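Local coordinates for protein beta-porphyranase B (Bacteroides plebeius, PDB 4AWD) that hydrolyses the sulfated red-seaweed polysaccharide porphyran at beta-1,4 links between galactose and 6-sulfated L-galactose, as a glycoside hydrolase family 16 beta-porphyranase of a human gut bacterium, at residues T138-S143 with H241-W246; S149-S154 with L177-T182; M203-H208 with Y261-K266; I282-E287 with T309-V314. One frame throughout, in Å; residues are numbered along the deposited sequence.

Interaction 1 of 4, residues T138-S143 with H241-W246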
# COMPACT_ATOMS: atom_id res chain seq x y z
N THR A 138 -9.69 -1.01 -0.91
CA THR A 138 -9.60 -1.71 -2.17
C THR A 138 -10.19 -3.11 -2.04
O THR A 138 -10.18 -3.70 -0.94
CB THR A 138 -8.14 -1.78 -2.70
OG1 THR A 138 -8.14 -2.30 -4.03
CG2 THR A 138 -7.25 -2.65 -1.83
N ARG A 139 -10.72 -3.62 -3.16
CA ARG A 139 -11.07 -5.03 -3.32
C ARG A 139 -9.95 -5.68 -4.14
O ARG A 139 -9.79 -5.39 -5.33
CB ARG A 139 -12.43 -5.21 -4.01
CG ARG A 139 -13.07 -6.58 -3.76
CD ARG A 139 -14.58 -6.65 -4.07
NE ARG A 139 -14.78 -7.14 -5.43
CZ ARG A 139 -15.09 -8.38 -5.76
NH1 ARG A 139 -15.31 -9.31 -4.84
NH2 ARG A 139 -15.21 -8.69 -7.04
N MET A 140 -9.17 -6.54 -3.48
CA MET A 140 -7.95 -7.09 -4.04
C MET A 140 -7.97 -8.61 -3.98
O MET A 140 -8.44 -9.22 -3.01
CB MET A 140 -6.72 -6.56 -3.27
CG MET A 140 -5.37 -7.02 -3.85
SD MET A 140 -4.02 -6.44 -2.82
CE MET A 140 -4.20 -7.57 -1.41
N LYS A 141 -7.43 -9.23 -5.02
CA LYS A 141 -7.11 -10.65 -4.94
C LYS A 141 -5.61 -10.75 -5.16
O LYS A 141 -5.10 -10.19 -6.14
CB LYS A 141 -7.90 -11.47 -5.98
CG LYS A 141 -7.54 -12.98 -5.97
CD LYS A 141 -8.59 -13.87 -6.65
CE LYS A 141 -8.43 -13.91 -8.15
NZ LYS A 141 -8.72 -15.28 -8.67
N ALA A 142 -4.90 -11.40 -4.25
CA ALA A 142 -3.42 -11.49 -4.34
C ALA A 142 -2.99 -12.44 -5.45
O ALA A 142 -3.71 -13.38 -5.76
CB ALA A 142 -2.78 -11.91 -3.01
N SER A 143 -1.82 -12.18 -6.02
CA SER A 143 -1.19 -13.11 -6.96
C SER A 143 -0.82 -14.37 -6.19
O SER A 143 -0.48 -14.28 -5.00
CB SER A 143 0.05 -12.49 -7.58
OG SER A 143 1.03 -12.22 -6.59
N HIS A 241 -11.06 -9.69 -1.58
CA HIS A 241 -11.49 -9.22 -0.29
C HIS A 241 -11.28 -7.73 -0.21
O HIS A 241 -10.55 -7.13 -1.00
CB HIS A 241 -10.76 -9.94 0.85
CG HIS A 241 -11.04 -11.41 0.92
ND1 HIS A 241 -12.17 -11.92 1.52
CD2 HIS A 241 -10.34 -12.48 0.47
CE1 HIS A 241 -12.16 -13.24 1.42
NE2 HIS A 241 -11.05 -13.60 0.79
N THR A 242 -11.90 -7.15 0.79
CA THR A 242 -11.94 -5.73 0.96
C THR A 242 -10.94 -5.37 2.07
O THR A 242 -10.94 -5.98 3.14
CB THR A 242 -13.44 -5.34 1.25
OG1 THR A 242 -14.05 -4.91 0.02
CG2 THR A 242 -13.59 -4.29 2.27
N TYR A 243 -10.05 -4.43 1.78
CA TYR A 243 -9.04 -3.98 2.75
C TYR A 243 -9.09 -2.46 2.85
O TYR A 243 -8.81 -1.75 1.88
CB TYR A 243 -7.63 -4.45 2.35
CG TYR A 243 -7.49 -5.94 2.16
CD1 TYR A 243 -7.20 -6.78 3.23
CD2 TYR A 243 -7.65 -6.52 0.89
CE1 TYR A 243 -7.06 -8.14 3.07
CE2 TYR A 243 -7.54 -7.90 0.71
CZ TYR A 243 -7.24 -8.71 1.82
OH TYR A 243 -7.12 -10.07 1.66
N GLY A 244 -9.45 -1.98 4.02
CA GLY A 244 -9.79 -0.58 4.18
C GLY A 244 -9.26 0.07 5.43
O GLY A 244 -9.02 -0.56 6.46
N CYS A 245 -9.06 1.37 5.31
CA CYS A 245 -8.59 2.15 6.40
C CYS A 245 -9.50 3.36 6.58
O CYS A 245 -9.84 4.04 5.60
CB CYS A 245 -7.20 2.66 6.08
SG CYS A 245 -6.57 3.62 7.40
N TRP A 246 -9.88 3.62 7.83
CA TRP A 246 -10.42 4.92 8.19
C TRP A 246 -9.29 5.71 8.84
O TRP A 246 -8.95 5.50 10.00
CB TRP A 246 -11.61 4.80 9.16
CG TRP A 246 -12.24 6.12 9.49
CD1 TRP A 246 -11.78 7.38 9.17
CD2 TRP A 246 -13.45 6.33 10.23
NE1 TRP A 246 -12.64 8.34 9.65
CE2 TRP A 246 -13.66 7.73 10.32
CE3 TRP A 246 -14.38 5.47 10.84
CZ2 TRP A 246 -14.77 8.28 10.98
CZ3 TRP A 246 -15.48 6.02 11.49
CH2 TRP A 246 -15.66 7.42 11.56
O HOH W 1 -7.40 -10.73 -0.84
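Tyr243, Thr138 and Met140 have the most surface buried where strands 138-141 and 241-246 pair antiparallel in the GH16 beta-sandwich. Thr138 and Tyr243 form one hydrogen-bonded pair: Tyr243 N bonds Thr138 O at 2.8 Å, and Thr138 N returns a bond to Tyr243 O. Met140 and His241 form the next such pair, with Met140 N 2.9 Å from His241 O. Arg139 and Thr242 sit between them as a non-hydrogen-bonded pair, their side chains on the other face of the sheet.

The side chains of Met140 and Tyr243 share a face and cross at about a right angle. Met140 has CG anti to its backbone N (chi1 -176°) and bends only at its last torsion (chi3 74°). This brings its methyl CE within 4.0 Å of Tyr243 CE2. Thr138 uses its hydroxyl differently, for a bond to Trp313 O on strand 308-321. Ile180 also packs on both Met140 and Tyr243.

Water 1 lies in the ring plane of Tyr243, at the hydroxyl edge, 2.6 Å from Tyr243 OH. It lies 2.8 Å from Met140 O, to which it can donate, and His241 N bonds that same carbonyl. The four backbone bonds therefore join the strands, while the tyrosine presents an apolar ring to the methionine and a polar end to water.

Interaction 2 of 4, residues S149-S154 with L177-T182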
# COMPACT_ATOMS: atom_id res chain seq x y z
N SER A 149 1.24 -8.37 -2.62
CA SER A 149 0.09 -7.64 -3.16
C SER A 149 -0.20 -6.60 -2.09
O SER A 149 -0.44 -6.97 -0.95
CB SER A 149 -1.12 -8.56 -3.33
OG SER A 149 -0.85 -9.62 -4.22
N THR A 150 -0.14 -5.32 -2.45
CA THR A 150 -0.28 -4.28 -1.44
C THR A 150 -1.18 -3.12 -1.87
O THR A 150 -1.41 -2.91 -3.05
CB THR A 150 1.09 -3.69 -1.03
OG1 THR A 150 1.71 -3.09 -2.17
CG2 THR A 150 2.01 -4.75 -0.46
N PHE A 151 -1.67 -2.39 -0.87
CA PHE A 151 -2.46 -1.18 -1.04
C PHE A 151 -2.09 -0.29 0.13
O PHE A 151 -2.29 -0.67 1.29
CB PHE A 151 -3.96 -1.51 -1.00
CG PHE A 151 -4.86 -0.29 -1.08
CD1 PHE A 151 -4.78 0.58 -2.16
CD2 PHE A 151 -5.79 -0.03 -0.10
CE1 PHE A 151 -5.62 1.71 -2.25
CE2 PHE A 151 -6.64 1.07 -0.18
CZ PHE A 151 -6.55 1.95 -1.25
N TRP A 152 -1.53 0.88 -0.17
CA TRP A 152 -1.02 1.78 0.86
C TRP A 152 -0.89 3.22 0.42
O TRP A 152 -1.01 3.54 -0.77
CB TRP A 152 0.33 1.29 1.39
CG TRP A 152 1.37 0.92 0.38
CD1 TRP A 152 1.33 -0.15 -0.48
CD2 TRP A 152 2.63 1.56 0.17
NE1 TRP A 152 2.49 -0.19 -1.23
CE2 TRP A 152 3.31 0.84 -0.85
CE3 TRP A 152 3.26 2.68 0.74
CZ2 TRP A 152 4.58 1.21 -1.31
CZ3 TRP A 152 4.54 3.04 0.29
CH2 TRP A 152 5.19 2.30 -0.73
N LEU A 153 -0.62 4.08 1.39
CA LEU A 153 -0.40 5.50 1.16
C LEU A 153 0.94 5.91 1.77
O LEU A 153 1.40 5.30 2.75
CB LEU A 153 -1.53 6.35 1.76
CG LEU A 153 -2.94 6.19 1.19
CD1 LEU A 153 -3.59 4.99 1.82
CD2 LEU A 153 -3.79 7.40 1.43
N SER A 154 1.54 6.94 1.19
CA SER A 154 2.85 7.41 1.60
C SER A 154 3.02 8.86 1.20
O SER A 154 2.28 9.37 0.35
CB SER A 154 3.92 6.58 0.88
OG SER A 154 5.15 6.64 1.57
N LEU A 177 1.37 4.61 5.36
CA LEU A 177 0.20 3.93 5.90
C LEU A 177 -0.09 2.71 5.04
O LEU A 177 -0.52 2.82 3.89
CB LEU A 177 -1.00 4.90 5.96
CG LEU A 177 -2.46 4.44 6.19
CD1 LEU A 177 -2.60 3.59 7.43
CD2 LEU A 177 -3.39 5.65 6.29
N ASP A 178 0.20 1.55 5.61
CA ASP A 178 0.01 0.27 4.92
C ASP A 178 -1.34 -0.29 5.28
O ASP A 178 -1.58 -0.66 6.43
CB ASP A 178 1.11 -0.73 5.34
CG ASP A 178 2.47 -0.37 4.76
OD1 ASP A 178 2.54 -0.25 3.53
OD2 ASP A 178 3.45 -0.22 5.52
N ILE A 179 -2.24 -0.32 4.30
CA ILE A 179 -3.59 -0.81 4.53
C ILE A 179 -3.60 -2.33 4.43
O ILE A 179 -4.20 -3.00 5.26
CB ILE A 179 -4.63 -0.12 3.61
CG1 ILE A 179 -4.72 1.37 3.98
CG2 ILE A 179 -6.00 -0.78 3.75
CD1 ILE A 179 -5.43 2.27 2.99
N ILE A 180 -2.94 -2.88 3.42
CA ILE A 180 -2.70 -4.32 3.37
C ILE A 180 -1.38 -4.66 2.71
O ILE A 180 -1.03 -4.08 1.67
CB ILE A 180 -3.88 -5.12 2.70
CG1 ILE A 180 -3.65 -6.64 2.79
CG2 ILE A 180 -4.13 -4.65 1.23
CD1 ILE A 180 -3.63 -7.20 4.23
N GLU A 181 -0.65 -5.59 3.33
CA GLU A 181 0.41 -6.35 2.68
C GLU A 181 0.06 -7.83 2.82
O GLU A 181 -0.31 -8.27 3.90
CB GLU A 181 1.76 -6.11 3.38
CG GLU A 181 2.26 -4.68 3.39
CD GLU A 181 3.57 -4.54 4.13
OE1 GLU A 181 4.61 -5.00 3.60
OE2 GLU A 181 3.58 -3.98 5.25
N THR A 182 0.12 -8.58 1.72
CA THR A 182 0.12 -10.06 1.78
C THR A 182 0.97 -10.57 0.63
O THR A 182 1.42 -9.77 -0.20
CB THR A 182 -1.24 -10.68 1.52
OG1 THR A 182 -1.98 -9.82 0.66
CG2 THR A 182 -1.98 -10.95 2.78
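Phe151 meets both Ile179 and Ile180 across the antiparallel segments 149-154 and 177-182, which makes a classic beta bulge. Phe151 O accepts two bonds, from Ile179 N at 3.0 Å and from Ile180 N at 3.1 Å. The strand turns a corner at Ile179. Regular pairing holds on both sides of it, with Leu153 opposite Leu177 and Ser149 opposite Thr182.

The side chain of Ile179 fills the corner. Its CB lies 3.3 Å from Phe151 O. Its branch CG2 packs 3.9 Å from Phe151 CD2, and CG1 is turned toward Cys245. The chain is extended beyond CG1 (chi2 166°), which carries CD1 between Phe151 and Leu153. There CD1 touches Phe151 CE2 at 3.6 Å and Leu153 CD1 at 3.5 Å. The phenyl ring and the isoleucine lie side by side, pointing the same way.

The other face carries Thr150, Trp152, Asp178 and Glu181. Asp178 lies alongside Trp152. Its OD1 stands above the indole plane, toward the rim, 3.4 Å from Trp152 CB, and the carboxylate is turned 53° from the indole. Thr150 CG2 packs on Glu181 CG, and Glu181 OE1 bonds Tyr289 OH. Glu176, Asp178 and Glu181 form the ExDxxE signature of GH16. The bulge lets Asp178 and Glu181, the probable proton donor, share one face.

Strands 281-285 and 204-213 flank this hairpin within the sheet. Strands 134-141 and 241-249 pack against the face carrying Phe151, Leu153 and Ile179.

Interaction 3 of 4, residues M203-H208 with Y261-K266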
# COMPACT_ATOMS: atom_id res chain seq x y z
N MET A 203 -4.50 -9.83 8.59
CA MET A 203 -4.67 -8.43 8.22
C MET A 203 -3.39 -7.72 8.62
O MET A 203 -3.30 -7.12 9.70
CB MET A 203 -5.88 -7.83 8.94
CG MET A 203 -6.31 -6.42 8.52
SD MET A 203 -6.95 -6.36 6.84
CE MET A 203 -7.12 -4.59 6.59
N ASN A 204 -2.38 -7.83 7.76
CA ASN A 204 -1.12 -7.11 7.95
C ASN A 204 -1.23 -5.64 7.52
O ASN A 204 -1.11 -5.32 6.34
CB ASN A 204 0.02 -7.81 7.22
CG ASN A 204 -0.04 -9.31 7.36
OD1 ASN A 204 0.09 -9.85 8.46
ND2 ASN A 204 -0.26 -10.00 6.24
N SER A 205 -1.48 -4.77 8.48
CA SER A 205 -1.56 -3.34 8.22
C SER A 205 -0.48 -2.74 9.06
O SER A 205 0.10 -3.45 9.89
CB SER A 205 -2.92 -2.79 8.65
OG SER A 205 -3.95 -3.47 7.97
N ASN A 206 -0.18 -1.46 8.87
CA ASN A 206 0.92 -0.86 9.60
C ASN A 206 1.00 0.64 9.41
O ASN A 206 0.41 1.20 8.48
CB ASN A 206 2.23 -1.52 9.16
CG ASN A 206 3.24 -1.67 10.29
OD1 ASN A 206 3.07 -1.12 11.39
ND2 ASN A 206 4.32 -2.40 10.02
N THR A 207 1.75 1.29 10.29
CA THR A 207 2.06 2.71 10.17
C THR A 207 3.55 2.90 10.39
O THR A 207 4.16 2.21 11.22
CB THR A 207 1.36 3.53 11.25
OG1 THR A 207 1.90 3.20 12.54
CG2 THR A 207 -0.17 3.30 11.24
N HIS A 208 4.13 3.85 9.67
CA HIS A 208 5.52 4.20 9.86
C HIS A 208 5.66 5.71 9.96
O HIS A 208 5.16 6.44 9.10
CB HIS A 208 6.37 3.70 8.68
CG HIS A 208 6.16 2.25 8.36
ND1 HIS A 208 6.99 1.26 8.82
CD2 HIS A 208 5.22 1.63 7.60
CE1 HIS A 208 6.57 0.09 8.38
NE2 HIS A 208 5.49 0.29 7.64
N TYR A 261 -14.61 -3.96 11.34
CA TYR A 261 -13.49 -3.40 12.11
C TYR A 261 -12.53 -4.50 12.58
O TYR A 261 -12.97 -5.51 13.15
CB TYR A 261 -14.00 -2.60 13.29
CG TYR A 261 -12.93 -2.15 14.26
CD1 TYR A 261 -12.50 -2.99 15.28
CD2 TYR A 261 -12.36 -0.87 14.18
CE1 TYR A 261 -11.54 -2.59 16.19
CE2 TYR A 261 -11.40 -0.46 15.08
CZ TYR A 261 -11.00 -1.33 16.08
OH TYR A 261 -10.04 -0.96 16.99
N MET A 262 -11.24 -4.30 12.35
CA MET A 262 -10.22 -5.26 12.78
C MET A 262 -9.42 -4.80 13.99
O MET A 262 -9.35 -5.52 14.98
CB MET A 262 -9.31 -5.64 11.61
CG MET A 262 -10.08 -6.24 10.44
SD MET A 262 -10.66 -7.91 10.82
CE MET A 262 -9.18 -8.87 10.46
N TYR A 263 -8.84 -3.60 13.92
CA TYR A 263 -8.08 -3.01 15.02
C TYR A 263 -7.65 -1.59 14.66
O TYR A 263 -7.81 -1.13 13.53
CB TYR A 263 -6.85 -3.86 15.40
CG TYR A 263 -5.94 -4.15 14.22
CD1 TYR A 263 -5.00 -3.21 13.80
CD2 TYR A 263 -6.03 -5.36 13.52
CE1 TYR A 263 -4.17 -3.45 12.71
CE2 TYR A 263 -5.20 -5.61 12.43
CZ TYR A 263 -4.28 -4.65 12.03
OH TYR A 263 -3.46 -4.88 10.96
N THR A 264 -7.08 -0.91 15.65
CA THR A 264 -6.59 0.45 15.53
C THR A 264 -5.07 0.49 15.63
O THR A 264 -4.46 -0.33 16.34
CB THR A 264 -7.17 1.30 16.66
OG1 THR A 264 -8.60 1.29 16.58
CG2 THR A 264 -6.69 2.73 16.58
N ILE A 265 -4.46 1.44 14.93
CA ILE A 265 -3.09 1.79 15.25
C ILE A 265 -3.01 3.28 15.52
O ILE A 265 -3.40 4.09 14.68
CB ILE A 265 -2.08 1.38 14.16
CG1 ILE A 265 -2.13 -0.14 13.90
CG2 ILE A 265 -0.67 1.82 14.54
CD1 ILE A 265 -1.20 -0.63 12.80
N LYS A 266 -2.51 3.64 16.70
CA LYS A 266 -2.13 5.01 16.98
C LYS A 266 -0.66 5.15 16.58
O LYS A 266 0.20 4.57 17.24
CB LYS A 266 -2.31 5.35 18.46
CG LYS A 266 -3.65 4.90 19.09
CD LYS A 266 -4.84 5.75 18.70
CE LYS A 266 -5.09 6.88 19.70
NZ LYS A 266 -6.05 7.92 19.15
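Strands 204-208 and 261-265 run nearly parallel, their axes 8.3 Å apart and 8° from alignment, and Met203, Ser205 and Thr207 meet Met262, Tyr263 and Ile265 across the gap. No backbone bonds join them. They lie in opposite layers of the GH16 jelly-roll sandwich, and side-chain contacts bridge the layers, one of them to a backbone carbonyl.

Tyr263 makes the polar link. Its CG stands between the backbone N and the carbonyl carbon (chi1 54°), and the ring crosses to the other strand. Ser205 CB packs 3.2 Å from Tyr263 OH. Ser205 OG bonds Ile179 O, and Tyr231 meets the Tyr263 ring at about a right angle.

Apolar contacts lie on either side of the tyrosine. Met262 bends twice, which puts its CE 3.8 Å from Met203 CB. Thr207 and Ile265 reach toward each other tip to tip, with Thr207 CG2 3.7 Å from Ile265 CG2. The other branch of Ile265 ends at CD1, 3.8 Å from Asn206 CA.

The carbonyl of the buried Met203 gains a partner across the layers: Tyr263 OH donates to Met203 O at 2.6 Å, with the acceptor in the ring plane and the hydroxyl tilted 32° from the carbonyl plane.

Interaction 4 of 4, residues I282-E287 with T309-V314. With CA (calcium ion), chain C.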
# COMPACT_ATOMS: atom_id res chain seq x y z
N ILE A 282 -1.46 7.67 -2.99
CA ILE A 282 -1.74 6.23 -2.98
C ILE A 282 -0.60 5.49 -3.68
O ILE A 282 -0.18 5.90 -4.77
CB ILE A 282 -3.06 5.88 -3.73
CG1 ILE A 282 -4.26 6.66 -3.16
CG2 ILE A 282 -3.33 4.38 -3.72
CD1 ILE A 282 -4.91 6.00 -1.98
N HIS A 283 -0.09 4.43 -3.06
CA HIS A 283 0.79 3.48 -3.75
C HIS A 283 0.13 2.12 -3.92
O HIS A 283 -0.48 1.58 -3.00
CB HIS A 283 2.11 3.32 -3.00
CG HIS A 283 3.29 3.86 -3.74
ND1 HIS A 283 4.50 4.11 -3.12
CD2 HIS A 283 3.46 4.19 -5.05
CE1 HIS A 283 5.36 4.57 -4.02
NE2 HIS A 283 4.76 4.63 -5.19
N ILE A 284 0.24 1.55 -5.11
CA ILE A 284 -0.29 0.21 -5.32
C ILE A 284 0.86 -0.62 -5.90
O ILE A 284 1.27 -0.40 -7.02
CB ILE A 284 -1.54 0.20 -6.24
CG1 ILE A 284 -2.52 1.31 -5.83
CG2 ILE A 284 -2.22 -1.17 -6.18
CD1 ILE A 284 -3.76 1.48 -6.72
N VAL A 285 1.37 -1.56 -5.11
CA VAL A 285 2.70 -2.10 -5.36
C VAL A 285 2.80 -3.62 -5.28
O VAL A 285 2.20 -4.26 -4.42
CB VAL A 285 3.73 -1.48 -4.38
CG1 VAL A 285 5.07 -2.17 -4.48
CG2 VAL A 285 3.88 0.01 -4.66
N THR A 286 3.62 -4.17 -6.17
CA THR A 286 3.92 -5.59 -6.25
C THR A 286 5.45 -5.74 -6.06
O THR A 286 6.24 -5.26 -6.88
CB THR A 286 3.43 -6.09 -7.63
OG1 THR A 286 2.23 -6.86 -7.47
CG2 THR A 286 4.47 -6.86 -8.32
N GLU A 287 5.87 -6.35 -4.96
CA GLU A 287 7.29 -6.29 -4.62
C GLU A 287 7.86 -7.58 -4.09
O GLU A 287 7.17 -8.60 -3.87
CB GLU A 287 7.57 -5.18 -3.60
CG GLU A 287 7.55 -5.63 -2.15
CD GLU A 287 6.93 -4.58 -1.25
OE1 GLU A 287 5.69 -4.40 -1.34
OE2 GLU A 287 7.67 -3.94 -0.46
N THR A 309 -1.80 -9.70 -9.59
CA THR A 309 -2.59 -9.19 -8.48
C THR A 309 -3.72 -8.39 -9.10
O THR A 309 -3.48 -7.56 -9.99
CB THR A 309 -1.76 -8.29 -7.53
OG1 THR A 309 -0.75 -9.06 -6.86
CG2 THR A 309 -2.67 -7.68 -6.48
N TYR A 310 -4.94 -8.64 -8.62
CA TYR A 310 -6.11 -7.97 -9.18
C TYR A 310 -6.74 -6.97 -8.21
O TYR A 310 -6.99 -7.29 -7.05
CB TYR A 310 -7.18 -8.98 -9.57
CG TYR A 310 -6.78 -9.94 -10.65
CD1 TYR A 310 -6.97 -9.62 -12.00
CD2 TYR A 310 -6.24 -11.19 -10.34
CE1 TYR A 310 -6.61 -10.50 -13.00
CE2 TYR A 310 -5.89 -12.08 -11.34
CZ TYR A 310 -6.08 -11.74 -12.66
OH TYR A 310 -5.72 -12.62 -13.66
N TYR A 311 -6.99 -5.77 -8.71
CA TYR A 311 -7.72 -4.78 -7.94
C TYR A 311 -9.00 -4.44 -8.68
O TYR A 311 -8.96 -3.83 -9.76
CB TYR A 311 -6.87 -3.52 -7.72
CG TYR A 311 -5.52 -3.77 -7.09
CD1 TYR A 311 -4.43 -4.21 -7.85
CD2 TYR A 311 -5.34 -3.58 -5.72
CE1 TYR A 311 -3.20 -4.44 -7.28
CE2 TYR A 311 -4.09 -3.81 -5.13
CZ TYR A 311 -3.04 -4.24 -5.91
OH TYR A 311 -1.82 -4.46 -5.33
N ASP A 312 -10.12 -4.87 -8.11
CA ASP A 312 -11.45 -4.58 -8.66
C ASP A 312 -11.73 -3.09 -8.59
O ASP A 312 -12.29 -2.51 -9.52
CB ASP A 312 -12.53 -5.37 -7.90
CG ASP A 312 -13.89 -5.29 -8.57
OD1 ASP A 312 -13.99 -4.67 -9.65
OD2 ASP A 312 -14.86 -5.85 -8.03
N TRP A 313 -11.35 -2.46 -7.49
CA TRP A 313 -11.49 -1.02 -7.39
C TRP A 313 -10.63 -0.45 -6.30
O TRP A 313 -10.16 -1.16 -5.41
CB TRP A 313 -12.95 -0.61 -7.16
CG TRP A 313 -13.72 -1.45 -6.18
CD1 TRP A 313 -14.62 -2.44 -6.47
CD2 TRP A 313 -13.66 -1.37 -4.75
NE1 TRP A 313 -15.13 -2.97 -5.32
CE2 TRP A 313 -14.56 -2.34 -4.25
CE3 TRP A 313 -12.96 -0.57 -3.85
CZ2 TRP A 313 -14.76 -2.53 -2.89
CZ3 TRP A 313 -13.17 -0.75 -2.48
CH2 TRP A 313 -14.06 -1.73 -2.02
N VAL A 314 -10.43 0.86 -6.37
CA VAL A 314 -9.85 1.61 -5.28
C VAL A 314 -10.86 2.71 -5.00
O VAL A 314 -11.29 3.41 -5.93
CB VAL A 314 -8.47 2.12 -5.70
CG1 VAL A 314 -8.02 3.28 -4.82
CG2 VAL A 314 -7.44 0.97 -5.65
CA CA C . -13.92 -2.95 -11.31
O HOH W 2 1.99 -9.77 -6.65
O HOH W 3 -15.74 -1.87 -10.25
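Ile284 packs on Tyr311 and Val314 between the two layers of the GH16 jelly-roll sandwich. The touching parts of segments 282-287 and 309-314 run nearly opposite ways, with no direct hydrogen bond between them.

The apolar contacts centre on Ile284. Its CG2 lies over one face of the Tyr311 ring as a CH-pi contact. The distance and the exact placement are both doubtful, because the model puts these carbons too close. The two side chains slide past each other in opposite directions. The other branch of Ile284 ends at CD1, which meets Val314 CG2 tip to tip at 3.9 Å. Tyr311 OH reaches past the isoleucine to bond Thr150 O.

The polar contact runs through water 2. It lies 3.0 Å from Thr286 OG1 and 2.8 Å from Thr309 OG1. Ser149 OG is a further partner of the Thr309 hydroxyl. Glu287, next after Thr286, probably binds substrate and makes a salt bridge with Arg79.

The metal contact belongs to Asp312, at the corner where the strand turns. Glu57, Asn59 and Gly94 complete the protein part of the calcium site. Asp312 OD2 forms a salt bridge with Arg139 NE, which probably helps orient the carboxylate. Asp312 itself grips the calcium twice, through its carbonyl O at 2.5 Å and its carboxylate OD1 at 2.4 Å.

In the fold
The centre of interaction 2 lies about 2 Å from the centre of the chain, and the other three contacts touch it. Its strand 149-163 adjoins strand 281-285 of interaction 4, where Thr150 OG1 is 2.6 Å from Val285 O. Its strand 168-182 adjoins strand 204-213 of interaction 3, where Asp178 N is 2.9 Å from Asn206 O. Interaction 1 packs on it from the other layer, with Thr138 CG2 3.4 Å from Phe151 CG. Interaction 1 joins interaction 4 within that layer, where Lys141 N is 2.8 Å from Tyr310 O. Interactions 3 and 4 do not touch, centres about 18 Å apart. Interaction 2 holds the probable proton donor; interaction 4 holds a probable substrate-binding glutamate and a calcium ligand.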